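Local coordinates for alginate biosynthesis protein AlgX (Pseudomonas aeruginosa, PDB 4KNC), which takes part in O-acetylation of the exopolysaccharide alginate and protects the polymer from degradation on its way through the periplasm, at residues A238-S243 with L278-S283; N250-L255 with I263-V268. All blocks are in the same frame, centred on the assembly; numbering follows the deposited sequence.

Interaction 1 (A238-S243 with L278-S283)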
loop_
_atom_site.group_PDB
_atom_site.type_symbol
_atom_site.label_atom_id
_atom_site.label_comp_id
_atom_site.label_asym_id
_atom_site.label_seq_id
_atom_site.Cartn_x
_atom_site.Cartn_y
_atom_site.Cartn_z
ATOM N N ALA A 238 6.470 6.967 10.250
ATOM C CA ALA A 238 5.185 7.020 9.569
ATOM C C ALA A 238 4.831 5.651 9.042
ATOM O O ALA A 238 5.700 4.897 8.612
ATOM C CB ALA A 238 5.236 8.016 8.424
ATOM N N LEU A 239 3.545 5.337 9.081
ATOM C CA LEU A 239 3.044 4.056 8.642
ATOM C C LEU A 239 2.104 4.268 7.468
ATOM O O LEU A 239 1.149 5.044 7.556
ATOM C CB LEU A 239 2.300 3.372 9.790
ATOM C CG LEU A 239 1.548 2.077 9.492
ATOM C CD1 LEU A 239 2.470 1.004 8.918
ATOM C CD2 LEU A 239 0.865 1.586 10.756
ATOM N N VAL A 240 2.381 3.591 6.363
ATOM C CA VAL A 240 1.465 3.597 5.233
ATOM C C VAL A 240 1.061 2.153 4.981
ATOM O O VAL A 240 1.879 1.245 5.141
ATOM C CB VAL A 240 2.068 4.275 3.973
ATOM C CG1 VAL A 240 2.200 5.771 4.211
ATOM C CG2 VAL A 240 3.421 3.660 3.596
ATOM N N GLY A 241 -0.207 1.934 4.639
ATOM C CA GLY A 241 -0.735 0.584 4.621
ATOM C C GLY A 241 -2.190 0.470 4.226
ATOM O O GLY A 241 -2.769 1.402 3.679
ATOM N N THR A 242 -2.771 -0.689 4.517
ATOM C CA THR A 242 -4.111 -1.033 4.071
ATOM C C THR A 242 -5.090 -0.971 5.237
ATOM O O THR A 242 -4.761 -0.442 6.306
ATOM C CB THR A 242 -4.120 -2.461 3.536
ATOM O OG1 THR A 242 -3.860 -3.367 4.621
ATOM C CG2 THR A 242 -3.036 -2.628 2.452
ATOM N N SER A 243 -6.285 -1.533 5.048
ATOM C CA SER A 243 -7.240 -1.628 6.145
ATOM C C SER A 243 -6.616 -2.383 7.330
ATOM O O SER A 243 -6.937 -2.087 8.471
ATOM C CB SER A 243 -8.582 -2.255 5.698
ATOM O OG SER A 243 -8.443 -3.618 5.338
ATOM N N LEU A 278 1.110 6.720 -1.786
ATOM C CA LEU A 278 1.003 7.808 -2.761
ATOM C C LEU A 278 0.345 9.052 -2.141
ATOM O O LEU A 278 0.840 10.164 -2.295
ATOM C CB LEU A 278 0.246 7.353 -4.014
ATOM C CG LEU A 278 0.913 6.349 -4.963
ATOM C CD1 LEU A 278 0.073 6.149 -6.245
ATOM C CD2 LEU A 278 2.346 6.783 -5.319
ATOM N N ALA A 279 -0.758 8.862 -1.421
ATOM C CA ALA A 279 -1.415 9.994 -0.771
ATOM C C ALA A 279 -0.489 10.650 0.243
ATOM O O ALA A 279 -0.362 11.880 0.277
ATOM C CB ALA A 279 -2.719 9.556 -0.106
ATOM N N TYR A 280 0.169 9.828 1.060
ATOM C CA TYR A 280 1.130 10.345 2.045
ATOM C C TYR A 280 2.258 11.167 1.406
ATOM O O TYR A 280 2.552 12.285 1.841
ATOM C CB TYR A 280 1.724 9.210 2.897
ATOM C CG TYR A 280 2.673 9.699 3.965
ATOM C CD1 TYR A 280 2.316 10.737 4.819
ATOM C CD2 TYR A 280 3.922 9.120 4.132
ATOM C CE1 TYR A 280 3.190 11.195 5.801
ATOM C CE2 TYR A 280 4.792 9.565 5.108
ATOM C CZ TYR A 280 4.423 10.602 5.936
ATOM O OH TYR A 280 5.301 11.041 6.909
ATOM N N MET A 281 2.883 10.628 0.365
ATOM C CA MET A 281 3.960 11.364 -0.294
ATOM C C MET A 281 3.462 12.517 -1.175
ATOM O O MET A 281 4.266 13.287 -1.696
ATOM C CB MET A 281 4.857 10.431 -1.105
ATOM C CG MET A 281 5.455 9.291 -0.315
ATOM S SD MET A 281 6.995 8.713 -1.043
ATOM C CE MET A 281 6.477 8.142 -2.654
ATOM N N THR A 282 2.149 12.636 -1.360
ATOM C CA THR A 282 1.616 13.839 -2.010
ATOM C C THR A 282 1.375 14.940 -0.972
ATOM O O THR A 282 1.255 16.115 -1.311
ATOM C CB THR A 282 0.306 13.561 -2.798
ATOM O OG1 THR A 282 0.517 12.482 -3.715
ATOM C CG2 THR A 282 -0.119 14.788 -3.594
ATOM N N SER A 283 1.318 14.558 0.301
ATOM C CA SER A 283 1.002 15.519 1.350
ATOM C C SER A 283 2.135 16.517 1.591
ATOM O O SER A 283 3.318 16.191 1.449
ATOM C CB SER A 283 0.628 14.800 2.658
ATOM O OG SER A 283 1.781 14.350 3.361
#
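Y280 of helix 275-282 lies against A238 and V240 of strand 237-240, and its side chain supplies the helix half of every close contact between the two segments. On the way to it, L278 turns its side chain away from the strand, to Q312 and L316 of helix 307-316. Y280 itself points at the strand. With CG anti to the backbone N (chi1 -177°), its ring runs back toward the start of the strand: V240 sits at the root of the side chain and A238 at the phenol end. V240 brings up one branch, CG1, which lies 3.7 Å from Y280 CB and 3.8 Å from Y280 CD2; the two side chains cross at about a right angle. Two residues earlier on the same face of the strand, the methyl CB of A238 comes to 3.4 Å from Y280 OH and 3.7 Å from Y280 CZ. M281, next in the chain, turns to A313 of helix 307-316. T282 turns its hydroxyl back on the chain, OG1 donating to L278 O at 2.7 Å from above the carbonyl plane. S283 then ends the segment as the N-cap of helix 284-288: its OG donates to Y280 O at 2.7 Å, in the carbonyl plane, and makes a weak bond to F286 N. Since S283 N also donates to Y280 O, two bonds grip this carbonyl where one helix gives way to the next. The F286 ring meets that of Y280 edge-to-face, while L294 of strand 293-298 touches both Y280 and V240. The helix thus packs between the parallel sheet of the SGNH hydrolase-like domain and helix 307-316.

Interaction 2 (N250-L255 with I263-V268)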
loop_
_atom_site.group_PDB
_atom_site.type_symbol
_atom_site.label_atom_id
_atom_site.label_comp_id
_atom_site.label_asym_id
_atom_site.label_seq_id
_atom_site.Cartn_x
_atom_site.Cartn_y
_atom_site.Cartn_z
ATOM N N ASN A 250 -5.479 -2.110 15.624
ATOM C CA ASN A 250 -4.487 -1.474 16.485
ATOM C C ASN A 250 -3.009 -1.818 16.176
ATOM O O ASN A 250 -2.174 -1.830 17.074
ATOM C CB ASN A 250 -4.797 -1.737 17.972
ATOM C CG ASN A 250 -4.081 -0.747 18.895
ATOM O OD1 ASN A 250 -4.134 0.454 18.660
ATOM N ND2 ASN A 250 -3.374 -1.254 19.920
ATOM N N PHE A 251 -2.694 -2.083 14.915
ATOM C CA PHE A 251 -1.317 -2.387 14.512
ATOM C C PHE A 251 -0.372 -1.235 14.866
ATOM O O PHE A 251 0.682 -1.460 15.474
ATOM C CB PHE A 251 -1.258 -2.728 13.021
ATOM C CG PHE A 251 0.130 -3.066 12.506
ATOM C CD1 PHE A 251 0.892 -4.062 13.102
ATOM C CD2 PHE A 251 0.641 -2.420 11.382
ATOM C CE1 PHE A 251 2.160 -4.382 12.611
ATOM C CE2 PHE A 251 1.904 -2.746 10.871
ATOM C CZ PHE A 251 2.667 -3.726 11.500
ATOM N N ALA A 252 -0.757 -0.005 14.537
ATOM C CA ALA A 252 0.064 1.163 14.912
ATOM C C ALA A 252 0.264 1.299 16.435
ATOM O O ALA A 252 1.355 1.622 16.902
ATOM C CB ALA A 252 -0.529 2.432 14.351
ATOM N N GLY A 253 -0.789 1.045 17.208
ATOM C CA GLY A 253 -0.695 1.124 18.659
ATOM C C GLY A 253 0.263 0.096 19.245
ATOM O O GLY A 253 1.065 0.407 20.133
ATOM N N PHE A 254 0.199 -1.135 18.749
ATOM C CA PHE A 254 1.149 -2.145 19.210
ATOM C C PHE A 254 2.578 -1.798 18.779
ATOM O O PHE A 254 3.527 -2.040 19.520
ATOM C CB PHE A 254 0.743 -3.531 18.723
ATOM C CG PHE A 254 -0.597 -3.995 19.267
ATOM C CD1 PHE A 254 -0.857 -3.971 20.631
ATOM C CD2 PHE A 254 -1.596 -4.435 18.409
ATOM C CE1 PHE A 254 -2.092 -4.396 21.137
ATOM C CE2 PHE A 254 -2.831 -4.851 18.904
ATOM C CZ PHE A 254 -3.072 -4.834 20.270
ATOM N N LEU A 255 2.734 -1.225 17.585
ATOM C CA LEU A 255 4.051 -0.746 17.183
ATOM C C LEU A 255 4.582 0.261 18.195
ATOM O O LEU A 255 5.745 0.185 18.595
ATOM C CB LEU A 255 4.024 -0.126 15.796
ATOM C CG LEU A 255 3.880 -1.102 14.623
ATOM C CD1 LEU A 255 3.594 -0.352 13.320
ATOM C CD2 LEU A 255 5.128 -1.950 14.467
ATOM N N ILE A 263 3.974 6.590 16.185
ATOM C CA ILE A 263 3.797 6.104 14.823
ATOM C C ILE A 263 2.694 6.903 14.154
ATOM O O ILE A 263 1.526 6.783 14.523
ATOM C CB ILE A 263 3.419 4.608 14.810
ATOM C CG1 ILE A 263 4.460 3.773 15.569
ATOM C CG2 ILE A 263 3.246 4.115 13.391
ATOM C CD1 ILE A 263 5.726 3.485 14.798
ATOM N N LEU A 264 3.057 7.736 13.184
ATOM C CA LEU A 264 2.057 8.455 12.392
ATOM C C LEU A 264 1.352 7.505 11.452
ATOM O O LEU A 264 1.946 7.065 10.472
ATOM C CB LEU A 264 2.723 9.547 11.563
ATOM C CG LEU A 264 3.548 10.557 12.353
ATOM C CD1 LEU A 264 4.338 11.435 11.397
ATOM C CD2 LEU A 264 2.646 11.399 13.239
ATOM N N ASN A 265 0.083 7.206 11.734
ATOM C CA ASN A 265 -0.685 6.268 10.923
ATOM C C ASN A 265 -1.374 6.932 9.722
ATOM O O ASN A 265 -2.304 7.711 9.897
ATOM C CB ASN A 265 -1.729 5.573 11.798
ATOM C CG ASN A 265 -2.405 4.407 11.099
ATOM O OD1 ASN A 265 -2.357 4.282 9.880
ATOM N ND2 ASN A 265 -3.047 3.544 11.879
ATOM N N ASN A 266 -0.930 6.606 8.511
ATOM C CA ASN A 266 -1.564 7.124 7.300
ATOM C C ASN A 266 -2.171 6.023 6.433
ATOM O O ASN A 266 -2.371 6.206 5.222
ATOM C CB ASN A 266 -0.561 7.954 6.472
ATOM C CG ASN A 266 -0.102 9.232 7.194
ATOM O OD1 ASN A 266 1.056 9.356 7.578
ATOM N ND2 ASN A 266 -1.014 10.184 7.364
ATOM N N ALA A 267 -2.471 4.880 7.051
ATOM C CA ALA A 267 -3.058 3.758 6.329
ATOM C C ALA A 267 -4.384 4.168 5.689
ATOM O O ALA A 267 -5.082 5.040 6.210
ATOM C CB ALA A 267 -3.287 2.583 7.264
ATOM N N VAL A 268 -4.725 3.522 4.578
ATOM C CA VAL A 268 -5.966 3.795 3.851
ATOM C C VAL A 268 -6.730 2.494 3.687
ATOM O O VAL A 268 -6.249 1.568 3.048
ATOM C CB VAL A 268 -5.685 4.402 2.456
ATOM C CG1 VAL A 268 -6.974 4.531 1.642
ATOM C CG2 VAL A 268 -4.977 5.782 2.583
#
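I263 lays its CG1 branch beside L255 CB, 3.9 Å away, and within 4.0 Å of A252 O, so that it covers one turn of helix 251-259. This is the helix-to-strand return of a beta-alpha-beta unit, strand 237-240, helix 251-259 and strand 263-265, in the SGNH hydrolase-like domain. The axes of the short segments 251-255 and 263-265 pass 8.7 Å apart at their closest and run nearly antiparallel, at 173°. The second branch of I263, CG2, faces the helix as well, 4.2 Å from A252 CB. I263 and N265 point toward the helix and L264 between them away, and A252 meets both of the former: its CB also lies 3.7 Å from N265 ND2. L239 of strand 237-240 touches both A252 and I263 and helps to fill the layer between helix and sheet. On the helix, L255 places CD1 over the rim of one F251 face, and N250, the N-cap residue, holds ND2 above the centre of the F254 ring. N265 extends with CG anti to its N (chi1 -170°), which carries the amide to the helix side of the strand. Both ends of that amide are fixed: ND2 bonds to S245 O, and OD1 accepts from A267 N at 2.9 Å with an N-H...O angle of 164°, closing an Asx turn as the strand ends.

In the fold
The two contacts lie on opposite faces of one parallel sheet, their centres 11 Å apart. A238 and V240 meet helix 275-282 in interaction 1, whereas L239 between them faces helix 251-259 of interaction 2. Strands 237-240 and 263-265 are neighbours in the sheet, joined by probable hydrogen bonds from L239 N to L264 O (2.7 Å) and from N266 N to L239 O (2.8 Å). Y280 of interaction 1 also packs on interaction 2, CE1 lying 3.3 Å from N266 OD1. Beyond the strand ends T242 O touches A267 CB, beside the inferred nucleophile S243, whose OG bonds to H150 NE2; the side chains of N265 and S243 are about 10 Å apart.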